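Local coordinates for aspartate-semialdehyde dehydrogenase (Thermus thermophilus, PDB 2YV3) that catalyses the NADPH-dependent reductive dephosphorylation of L-aspartyl-4-phosphate to L-aspartate-semialdehyde, a step of lysine, methionine and threonine biosynthesis, at the interface of chains A and B. Sequence-based numbering; all coordinates share one arbitrary frame. Chains: chain A/B, Aspartate-semialdehyde dehydrogenase.

The interface of chains A and B. Residues chain A 149-151, 191, 228, 230, 241, 306; chain B 149-151, 191, 230, 232, 239, 241, 306.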
ATOM      1  N   ALA A 149      -0.068  -5.855  -4.688  1.00 26.41           N
ATOM      2  CA  ALA A 149       0.201  -4.445  -4.435  1.00 21.82           C
ATOM      3  C   ALA A 149       1.088  -4.512  -3.204  1.00 22.81           C
ATOM      4  O   ALA A 149       0.697  -4.989  -2.138  1.00 16.22           O
ATOM      5  CB  ALA A 149      -1.068  -3.692  -4.128  1.00 10.74           C
ATOM      6  N   THR A 150       2.305  -4.038  -3.400  1.00 29.50           N
ATOM      7  CA  THR A 150       3.359  -4.040  -2.409  1.00 20.01           C
ATOM      8  C   THR A 150       3.380  -2.780  -1.569  1.00 16.40           C
ATOM      9  O   THR A 150       3.105  -1.694  -2.057  1.00 19.02           O
ATOM     10  CB  THR A 150       4.714  -4.228  -3.151  1.00 22.55           C
ATOM     11  OG1 THR A 150       5.157  -5.582  -3.017  1.00 11.17           O
ATOM     12  CG2 THR A 150       5.749  -3.271  -2.652  1.00 28.06           C
ATOM     13  N   TYR A 151       3.690  -2.963  -0.294  1.00 18.11           N
ATOM     14  CA  TYR A 151       3.810  -1.899   0.702  1.00 18.21           C
ATOM     15  C   TYR A 151       5.236  -2.138   1.226  1.00 18.63           C
ATOM     16  O   TYR A 151       5.428  -2.579   2.354  1.00 16.58           O
ATOM     17  CB  TYR A 151       2.789  -2.105   1.845  1.00 13.86           C
ATOM     18  CG  TYR A 151       1.320  -2.001   1.439  1.00 14.23           C
ATOM     19  CD1 TYR A 151       0.566  -0.872   1.750  1.00 14.55           C
ATOM     20  CD2 TYR A 151       0.713  -3.000   0.697  1.00  1.00           C
ATOM     21  CE1 TYR A 151      -0.745  -0.745   1.317  1.00 16.75           C
ATOM     22  CE2 TYR A 151      -0.591  -2.884   0.263  1.00  8.49           C
ATOM     23  CZ  TYR A 151      -1.319  -1.765   0.564  1.00 18.55           C
ATOM     24  OH  TYR A 151      -2.607  -1.633   0.106  1.00  9.17           O
ATOM     25  N   VAL A 191       4.349   7.929  -0.241  1.00 19.68           N
ATOM     26  CA  VAL A 191       4.615   6.634  -0.829  1.00 20.29           C
ATOM     27  C   VAL A 191       5.133   6.877  -2.234  1.00 20.28           C
ATOM     28  O   VAL A 191       4.703   7.820  -2.899  1.00 23.44           O
ATOM     29  CB  VAL A 191       3.348   5.709  -0.800  1.00 22.32           C
ATOM     30  CG1 VAL A 191       2.943   5.470   0.640  1.00  1.00           C
ATOM     31  CG2 VAL A 191       2.188   6.314  -1.606  1.00 20.27           C
ATOM     32  N   THR A 228       2.431  -4.194  -8.318  1.00 16.20           N
ATOM     33  CA  THR A 228       2.808  -2.785  -8.222  1.00 18.28           C
ATOM     34  C   THR A 228       3.659  -2.631  -6.979  1.00 18.11           C
ATOM     35  O   THR A 228       3.133  -2.685  -5.874  1.00 17.48           O
ATOM     36  CB  THR A 228       1.595  -1.833  -8.035  1.00 26.62           C
ATOM     37  OG1 THR A 228       0.670  -1.995  -9.109  1.00 18.03           O
ATOM     38  CG2 THR A 228       2.078  -0.353  -7.993  1.00 31.51           C
ATOM     39  N   VAL A 230       5.369  -0.685  -4.225  1.00 17.24           N
ATOM     40  CA  VAL A 230       5.312   0.657  -3.668  1.00 17.86           C
ATOM     41  C   VAL A 230       6.109   0.742  -2.383  1.00 20.33           C
ATOM     42  O   VAL A 230       6.031  -0.145  -1.537  1.00 25.95           O
ATOM     43  CB  VAL A 230       3.880   1.119  -3.437  1.00  7.84           C
ATOM     44  CG1 VAL A 230       3.882   2.598  -2.998  1.00 18.28           C
ATOM     45  CG2 VAL A 230       3.073   0.930  -4.720  1.00 12.15           C
ATOM     46  N   ALA A 241      -0.713  -6.735  -0.383  1.00 20.29           N
ATOM     47  CA  ALA A 241      -2.086  -7.183  -0.549  1.00 16.96           C
ATOM     48  C   ALA A 241      -2.109  -8.085  -1.768  1.00 22.11           C
ATOM     49  O   ALA A 241      -1.862  -7.638  -2.889  1.00 22.16           O
ATOM     50  CB  ALA A 241      -3.015  -5.988  -0.756  1.00 27.28           C
ATOM     51  N   PHE A 306      -3.636 -10.859   2.742  1.00 25.05           N
ATOM     52  CA  PHE A 306      -2.628  -9.841   3.041  1.00 15.78           C
ATOM     53  C   PHE A 306      -1.463 -10.603   3.657  1.00  7.17           C
ATOM     54  O   PHE A 306      -1.659 -11.583   4.350  1.00 10.81           O
ATOM     55  CB  PHE A 306      -3.181  -8.823   4.050  1.00 26.62           C
ATOM     56  CG  PHE A 306      -2.369  -7.559   4.156  1.00 18.20           C
ATOM     57  CD1 PHE A 306      -2.326  -6.654   3.101  1.00 11.83           C
ATOM     58  CD2 PHE A 306      -1.634  -7.284   5.300  1.00 27.96           C
ATOM     59  CE1 PHE A 306      -1.562  -5.493   3.178  1.00 14.34           C
ATOM     60  CE2 PHE A 306      -0.858  -6.116   5.393  1.00 32.09           C
ATOM     61  CZ  PHE A 306      -0.826  -5.221   4.318  1.00 22.48           C
TER
ATOM     62  N   ALA B 149      -5.801  -1.851  -4.331  1.00 26.75           N
ATOM     63  CA  ALA B 149      -5.123  -1.972  -3.038  1.00 23.42           C
ATOM     64  C   ALA B 149      -4.825  -0.557  -2.576  1.00 30.73           C
ATOM     65  O   ALA B 149      -3.826   0.053  -2.961  1.00 32.08           O
ATOM     66  CB  ALA B 149      -3.850  -2.738  -3.194  1.00  7.42           C
ATOM     67  N   THR B 150      -5.739  -0.043  -1.766  1.00 29.28           N
ATOM     68  CA  THR B 150      -5.684   1.300  -1.209  1.00 23.79           C
ATOM     69  C   THR B 150      -4.513   1.490  -0.230  1.00 17.78           C
ATOM     70  O   THR B 150      -4.060   0.541   0.407  1.00  7.73           O
ATOM     71  CB  THR B 150      -7.062   1.617  -0.494  1.00 16.48           C
ATOM     72  OG1 THR B 150      -7.583   2.867  -0.948  1.00 13.40           O
ATOM     73  CG2 THR B 150      -6.894   1.674   1.014  1.00 23.50           C
ATOM     74  N   TYR B 151      -4.042   2.736  -0.166  1.00 15.99           N
ATOM     75  CA  TYR B 151      -2.973   3.221   0.711  1.00 16.21           C
ATOM     76  C   TYR B 151      -3.598   4.510   1.273  1.00 26.43           C
ATOM     77  O   TYR B 151      -3.168   5.612   0.926  1.00 17.15           O
ATOM     78  CB  TYR B 151      -1.707   3.627  -0.071  1.00 12.02           C
ATOM     79  CG  TYR B 151      -1.098   2.570  -0.957  1.00 11.48           C
ATOM     80  CD1 TYR B 151       0.154   2.019  -0.672  1.00 23.38           C
ATOM     81  CD2 TYR B 151      -1.789   2.078  -2.046  1.00 15.88           C
ATOM     82  CE1 TYR B 151       0.692   0.983  -1.462  1.00 19.33           C
ATOM     83  CE2 TYR B 151      -1.265   1.052  -2.838  1.00 27.90           C
ATOM     84  CZ  TYR B 151      -0.034   0.507  -2.547  1.00 27.83           C
ATOM     85  OH  TYR B 151       0.441  -0.516  -3.341  1.00 22.84           O
ATOM     86  N   VAL B 191       1.662  -0.316   8.647  1.00 11.54           N
ATOM     87  CA  VAL B 191       0.470  -0.360   7.798  1.00 15.83           C
ATOM     88  C   VAL B 191      -0.575  -1.169   8.551  1.00 17.98           C
ATOM     89  O   VAL B 191      -0.241  -2.165   9.190  1.00 26.21           O
ATOM     90  CB  VAL B 191       0.704  -1.060   6.419  1.00 16.52           C
ATOM     91  CG1 VAL B 191       1.189  -0.074   5.407  1.00  4.92           C
ATOM     92  CG2 VAL B 191       1.680  -2.202   6.562  1.00 15.73           C
ATOM     93  N   VAL B 230      -5.961  -0.235   3.321  1.00 20.15           N
ATOM     94  CA  VAL B 230      -4.900  -0.150   4.313  1.00 14.26           C
ATOM     95  C   VAL B 230      -4.582   1.293   4.635  1.00 14.34           C
ATOM     96  O   VAL B 230      -4.493   2.136   3.742  1.00 11.34           O
ATOM     97  CB  VAL B 230      -3.592  -0.831   3.800  1.00 23.41           C
ATOM     98  CG1 VAL B 230      -2.547  -0.884   4.908  1.00  9.56           C
ATOM     99  CG2 VAL B 230      -3.894  -2.250   3.265  1.00 24.93           C
ATOM    100  N   VAL B 232      -1.975   3.921   5.838  1.00 25.71           N
ATOM    101  CA  VAL B 232      -0.526   4.075   5.834  1.00 18.19           C
ATOM    102  C   VAL B 232      -0.145   5.343   6.568  1.00 18.10           C
ATOM    103  O   VAL B 232      -0.930   6.277   6.677  1.00 17.90           O
ATOM    104  CB  VAL B 232       0.048   4.101   4.387  1.00  7.29           C
ATOM    105  CG1 VAL B 232      -0.518   2.946   3.597  1.00  3.38           C
ATOM    106  CG2 VAL B 232      -0.239   5.429   3.717  1.00  4.76           C
ATOM    107  N   ALA B 239      -3.584   6.973  -1.717  1.00 16.40           N
ATOM    108  CA  ALA B 239      -3.009   6.288  -2.863  1.00 16.27           C
ATOM    109  C   ALA B 239      -3.720   4.969  -3.129  1.00 16.94           C
ATOM    110  O   ALA B 239      -4.251   4.331  -2.210  1.00 21.68           O
ATOM    111  CB  ALA B 239      -1.515   6.037  -2.623  1.00 16.73           C
ATOM    112  N   ALA B 241      -3.448   1.447  -6.022  1.00 23.83           N
ATOM    113  CA  ALA B 241      -2.845   0.800  -7.183  1.00 11.31           C
ATOM    114  C   ALA B 241      -4.013   0.050  -7.756  1.00 21.81           C
ATOM    115  O   ALA B 241      -4.677  -0.687  -7.035  1.00 30.27           O
ATOM    116  CB  ALA B 241      -1.773  -0.167  -6.756  1.00 21.97           C
ATOM    117  N   PHE B 306      -1.519   4.116 -11.110  1.00 14.56           N
ATOM    118  CA  PHE B 306      -1.417   4.586  -9.734  1.00 15.72           C
ATOM    119  C   PHE B 306      -2.316   5.830  -9.634  1.00 21.58           C
ATOM    120  O   PHE B 306      -2.383   6.644 -10.542  1.00 30.04           O
ATOM    121  CB  PHE B 306       0.041   4.923  -9.388  1.00  6.71           C
ATOM    122  CG  PHE B 306       0.351   4.797  -7.933  1.00 15.51           C
ATOM    123  CD1 PHE B 306       0.206   3.571  -7.288  1.00 24.50           C
ATOM    124  CD2 PHE B 306       0.699   5.913  -7.173  1.00 22.03           C
ATOM    125  CE1 PHE B 306       0.394   3.468  -5.906  1.00 21.11           C
ATOM    126  CE2 PHE B 306       0.887   5.812  -5.796  1.00  5.45           C
ATOM    127  CZ  PHE B 306       0.733   4.598  -5.168  1.00 11.31           C
TER
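Strand 143-151 of chain A meets its counterpart, strand 148-151 of chain B, at the two-fold axis; the loop residues A:Val191, B:Val191, A:Val230 and B:Val230, strand 237-246 and strand 302-310 flank them, with strand 224-228 of chain A at one side. At the centre A:Tyr151 and B:Tyr151 reach toward each other from opposite subunits, each with CG anti to its own carbonyl carbon, beside the backbone N. Their rings stack at a tilt of 21°, centroids 4.4 Å apart, but slipped: CE1 of A:Tyr151 lies over the rim of the partner ring, 3.5 Å from CD1 of B:Tyr151. The slip carries each phenol past the other to the opposite backbone. A:Tyr151 OH donates to the carbonyl O of B:Thr150 at 2.6 Å, and B:Tyr151 OH returns the bond to A:Thr150 O at 3.2 Å. Both hydroxyls stand above the plane of the accepting carbonyl, by 37° and 41°, while each accepting oxygen lies at the edge of the tyrosine ring whose hydroxyl it bonds, in its plane. B:Val230 packs beside the phenol of A:Tyr151, its CG2 3.8 Å from CZ of A:Tyr151, and A:Val230 packs likewise beside that of B:Tyr151. CG2 of A:Val230, anti to the carbonyl carbon, also meets ring carbon CE1 of B:Phe306 at 3.9 Å. Farther out, A:Val191 CG2 touches the methyl CB of B:Ala239 at 3.9 Å, and A:Thr228 packs on B:Ala241. An alanine in place of B:Tyr151 would probably loosen the centre of the dimer, since the ring stack, the bond to A:Thr150 O and the packing on A:Val230 would all go. With its centre about 9 Å from the predicted proton acceptor B:His238, this mostly apolar, reciprocally hydrogen-bonded core joins the dimerisation domains of the homodimer and may steady strand 237-246, which carries B:His238.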